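Side-chain contacts in pyridoxine 4-oxidase (Mesorhizobium loti, PDB 4HA6), which probably oxidises pyridoxine at its 4-hydroxymethyl group with the help of FAD, as a flavoprotein of the GMC oxidoreductase family: residues R192-A195 / A196-W199; P427-A430 / A431-D434. One frame throughout, in Å; residues are numbered along the deposited sequence.

Interaction 1: residues R192-A195 / A196-W199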
loop_
_atom_site.group_PDB
_atom_site.type_symbol
_atom_site.label_atom_id
_atom_site.label_comp_id
_atom_site.label_asym_id
_atom_site.label_seq_id
_atom_site.Cartn_x
_atom_site.Cartn_y
_atom_site.Cartn_z
ATOM N N ARG A 192 15.357 -5.730 -7.148
ATOM C CA ARG A 192 14.311 -5.344 -6.212
ATOM C C ARG A 192 14.695 -5.862 -4.829
ATOM O O ARG A 192 15.296 -6.944 -4.691
ATOM C CB ARG A 192 12.940 -5.874 -6.647
ATOM C CG ARG A 192 12.553 -7.200 -6.027
ATOM C CD ARG A 192 11.116 -7.210 -5.532
ATOM N NE ARG A 192 10.143 -7.039 -6.605
ATOM C CZ ARG A 192 8.942 -6.502 -6.419
ATOM N NH1 ARG A 192 8.602 -6.115 -5.205
ATOM N NH2 ARG A 192 8.086 -6.360 -7.426
ATOM N N VAL A 193 14.401 -5.069 -3.807
ATOM C CA VAL A 193 14.642 -5.496 -2.426
ATOM C C VAL A 193 13.318 -5.477 -1.658
ATOM O O VAL A 193 12.669 -4.434 -1.557
ATOM C CB VAL A 193 15.665 -4.581 -1.716
ATOM C CG1 VAL A 193 15.859 -5.042 -0.283
ATOM C CG2 VAL A 193 16.993 -4.583 -2.474
ATOM N N THR A 194 12.913 -6.623 -1.118
ATOM C CA THR A 194 11.627 -6.706 -0.436
ATOM C C THR A 194 11.779 -6.631 1.070
ATOM O O THR A 194 12.895 -6.618 1.601
ATOM C CB THR A 194 10.911 -8.018 -0.761
ATOM O OG1 THR A 194 11.584 -9.102 -0.106
ATOM C CG2 THR A 194 10.915 -8.256 -2.249
ATOM N N ALA A 195 10.648 -6.598 1.763
ATOM C CA ALA A 195 10.664 -6.674 3.218
ATOM C C ALA A 195 11.363 -7.956 3.651
ATOM O O ALA A 195 12.180 -7.943 4.577
ATOM C CB ALA A 195 9.245 -6.627 3.770
ATOM N N ALA A 196 11.052 -9.057 2.964
ATOM C CA ALA A 196 11.612 -10.367 3.304
ATOM C C ALA A 196 13.126 -10.403 3.066
ATOM O O ALA A 196 13.882 -10.995 3.857
ATOM C CB ALA A 196 10.905 -11.469 2.518
ATOM N N ASP A 197 13.561 -9.776 1.975
ATOM C CA ASP A 197 14.988 -9.642 1.681
ATOM C C ASP A 197 15.684 -8.812 2.773
ATOM O O ASP A 197 16.754 -9.162 3.279
ATOM C CB ASP A 197 15.181 -8.941 0.323
ATOM C CG ASP A 197 14.728 -9.790 -0.854
ATOM O OD1 ASP A 197 14.738 -11.038 -0.738
ATOM O OD2 ASP A 197 14.378 -9.205 -1.908
ATOM N N ALA A 198 15.071 -7.696 3.131
ATOM C CA ALA A 198 15.706 -6.755 4.051
ATOM C C ALA A 198 15.737 -7.275 5.489
ATOM O O ALA A 198 16.721 -7.094 6.195
ATOM C CB ALA A 198 14.992 -5.398 3.980
ATOM N N TRP A 199 14.659 -7.911 5.935
ATOM C CA TRP A 199 14.579 -8.271 7.345
ATOM C C TRP A 199 14.782 -9.747 7.625
ATOM O O TRP A 199 15.418 -10.103 8.623
ATOM C CB TRP A 199 13.274 -7.777 7.970
ATOM C CG TRP A 199 13.314 -6.319 8.307
ATOM C CD1 TRP A 199 13.821 -5.737 9.447
ATOM C CD2 TRP A 199 12.820 -5.251 7.495
ATOM N NE1 TRP A 199 13.668 -4.364 9.377
ATOM C CE2 TRP A 199 13.064 -4.044 8.186
ATOM C CE3 TRP A 199 12.210 -5.198 6.239
ATOM C CZ2 TRP A 199 12.719 -2.798 7.654
ATOM C CZ3 TRP A 199 11.849 -3.960 5.723
ATOM C CH2 TRP A 199 12.100 -2.780 6.430
#

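Interaction 2: residues P427-A430 / A431-D434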
loop_
_atom_site.group_PDB
_atom_site.type_symbol
_atom_site.label_atom_id
_atom_site.label_comp_id
_atom_site.label_asym_id
_atom_site.label_seq_id
_atom_site.Cartn_x
_atom_site.Cartn_y
_atom_site.Cartn_z
ATOM N N PRO A 427 -13.177 16.047 -24.011
ATOM C CA PRO A 427 -14.330 16.173 -23.107
ATOM C C PRO A 427 -14.763 17.633 -22.921
ATOM O O PRO A 427 -14.007 18.456 -22.393
ATOM C CB PRO A 427 -13.809 15.596 -21.786
ATOM C CG PRO A 427 -12.321 15.797 -21.846
ATOM C CD PRO A 427 -11.961 15.604 -23.300
ATOM N N ASN A 428 -15.988 17.936 -23.341
ATOM C CA ASN A 428 -16.473 19.311 -23.344
ATOM C C ASN A 428 -17.396 19.673 -22.179
ATOM O O ASN A 428 -18.146 20.647 -22.259
ATOM C CB ASN A 428 -17.126 19.666 -24.698
ATOM C CG ASN A 428 -17.830 18.475 -25.362
ATOM O OD1 ASN A 428 -17.179 17.566 -25.894
ATOM N ND2 ASN A 428 -19.164 18.494 -25.356
ATOM N N SER A 429 -17.323 18.914 -21.090
ATOM C CA SER A 429 -18.183 19.172 -19.938
ATOM C C SER A 429 -17.761 18.363 -18.720
ATOM O O SER A 429 -17.009 17.392 -18.840
ATOM C CB SER A 429 -19.633 18.831 -20.269
ATOM O OG SER A 429 -19.860 17.431 -20.180
ATOM N N ALA A 430 -18.272 18.755 -17.555
ATOM C CA ALA A 430 -18.003 18.042 -16.308
ATOM C C ALA A 430 -18.419 16.580 -16.433
ATOM O O ALA A 430 -17.654 15.675 -16.077
ATOM C CB ALA A 430 -18.739 18.703 -15.151
ATOM N N ALA A 431 -19.631 16.357 -16.941
ATOM C CA ALA A 431 -20.184 15.004 -17.053
ATOM C C ALA A 431 -19.346 14.129 -17.978
ATOM O O ALA A 431 -19.112 12.951 -17.676
ATOM C CB ALA A 431 -21.619 15.045 -17.524
ATOM N N GLU A 432 -18.916 14.688 -19.113
ATOM C CA GLU A 432 -18.071 13.935 -20.042
ATOM C C GLU A 432 -16.711 13.592 -19.436
ATOM O O GLU A 432 -16.179 12.493 -19.652
ATOM C CB GLU A 432 -17.881 14.686 -21.366
ATOM C CG GLU A 432 -19.163 14.807 -22.200
ATOM C CD GLU A 432 -18.905 15.328 -23.608
ATOM O OE1 GLU A 432 -19.875 15.431 -24.386
ATOM O OE2 GLU A 432 -17.734 15.618 -23.936
ATOM N N MET A 433 -16.138 14.534 -18.699
ATOM C CA MET A 433 -14.888 14.269 -18.003
ATOM C C MET A 433 -15.099 13.215 -16.927
ATOM O O MET A 433 -14.268 12.315 -16.746
ATOM C CB MET A 433 -14.377 15.537 -17.350
ATOM C CG MET A 433 -13.947 16.598 -18.318
ATOM S SD MET A 433 -12.235 17.010 -18.007
ATOM C CE MET A 433 -12.268 17.060 -16.217
ATOM N N ASP A 434 -16.203 13.340 -16.197
ATOM C CA ASP A 434 -16.515 12.391 -15.135
ATOM C C ASP A 434 -16.638 10.987 -15.721
ATOM O O ASP A 434 -16.208 10.011 -15.101
ATOM C CB ASP A 434 -17.824 12.779 -14.436
ATOM C CG ASP A 434 -17.645 13.892 -13.398
ATOM O OD1 ASP A 434 -16.520 14.431 -13.259
ATOM O OD2 ASP A 434 -18.648 14.238 -12.729
#

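Interaction 1: residues R192-A195 / A196-W199
A capping box formed by T194 and D197 starts helix 195-199, just after strand 191-192. T194 is the N-cap: its OG1 accepts the backbone N-H of D197, N to OG1 2.9 Å, along a nearly straight line of 165°. The hydroxyl gets there because chi1 of 72° tucks OG1 between the backbone N and the carbonyl carbon of T194, facing the first turn. D197 returns the bond. Its OD2 takes the N-H of T194, N to OD2 3.1 Å, on the anti side of the carboxylate but 34° out of its plane. CG of D197 leans back beside its own backbone N, which carries the carboxylate over the T194 end of the turn. OD2 also accepts a hydrogen bond from the indole NE1 of W43, and OD1 bonds the hydroxyl of the modified cysteine at position 86, so three bonds in all fix the rotation of this carboxylate. V193 stays beside the box, its CG1 4.0 Å from CB of D197.

Backbone bonds from A198 N to T194 O and from W199 N to A195 O continue the turn. W199 brings the CE3 corner of its indole against A195: CE3 is 3.2 Å from A195 O, which sits at the ring edge, and 4.1 Å from A195 CB. The indole also packs on L15 and A18 of helix 11-20, while A195 itself touches S14, close to the FAD-binding S11. The reciprocal side-chain-to-backbone pair is the classic N-terminal helix cap, here set against the dinucleotide-binding helix of the Rossmann-type FAD domain.

Interaction 2: residues P427-A430 / A431-D434
The carboxylate of E432 and the side-chain amide of N428 meet with their planes 79° apart, almost perpendicular. The firm bond to this carboxylate comes from the backbone: N428 N donates to OE2 of E432 over 3.0 Å, nearly straight at 169°, reaching the oxygen from above the carboxylate plane, 45° out of it. E432 can span the gap because its chain runs extended beyond CG, so the carboxylate extends back past S429 to the residue before it.

S429 is the N-cap of helix 430-440. Its OG accepts E432 N at 3.1 Å and also lies 3.4 Å from E432 CG, so the hydroxyl rests against the start of the same side chain whose far end holds N428. Backbone bonds from M433 N to S429 O and from D434 N to A430 O complete the first turn.

On another side of the turn, P427 and M433 make the apolar part of the contact. P427 CB lies 3.6 Å from M433 CG, and P427 CG lies 4.0 Å from M433 SD. Bends at chi2 and chi3 fold the methionine chain, which meets the ring at a slant.

Helix 392-409 takes the side chains on this side: P427 touches R406, and M433 touches R399 and L402. D434 turns its carboxylate to the same helix, with OD2 in a salt bridge to R395 and OD1 in another to R399. The loop after strand 418-421 ends in this capped turn, which places the start of helix 430-440 against helix 392-409.

How the interactions relate
Both contacts cap the start of a helix, with a hydroxyl residue accepting the N-H three residues on, but they do so in different surroundings. Interaction 1 is buried in the N-terminal GMC part of the chain, where the side chain of R192 comes within about 7 Å of the FAD and about 10 Å of the bound pyridoxamine. Interaction 2 belongs to the C-terminal GMC part, at the surface and away from the cofactor and substrate sites. The two lie on opposite sides of the chain's centre, their own centres 44 Å apart and their nearest atoms about 30 Å apart. They do not touch, and of the two, interaction 1 is the one near the cofactor.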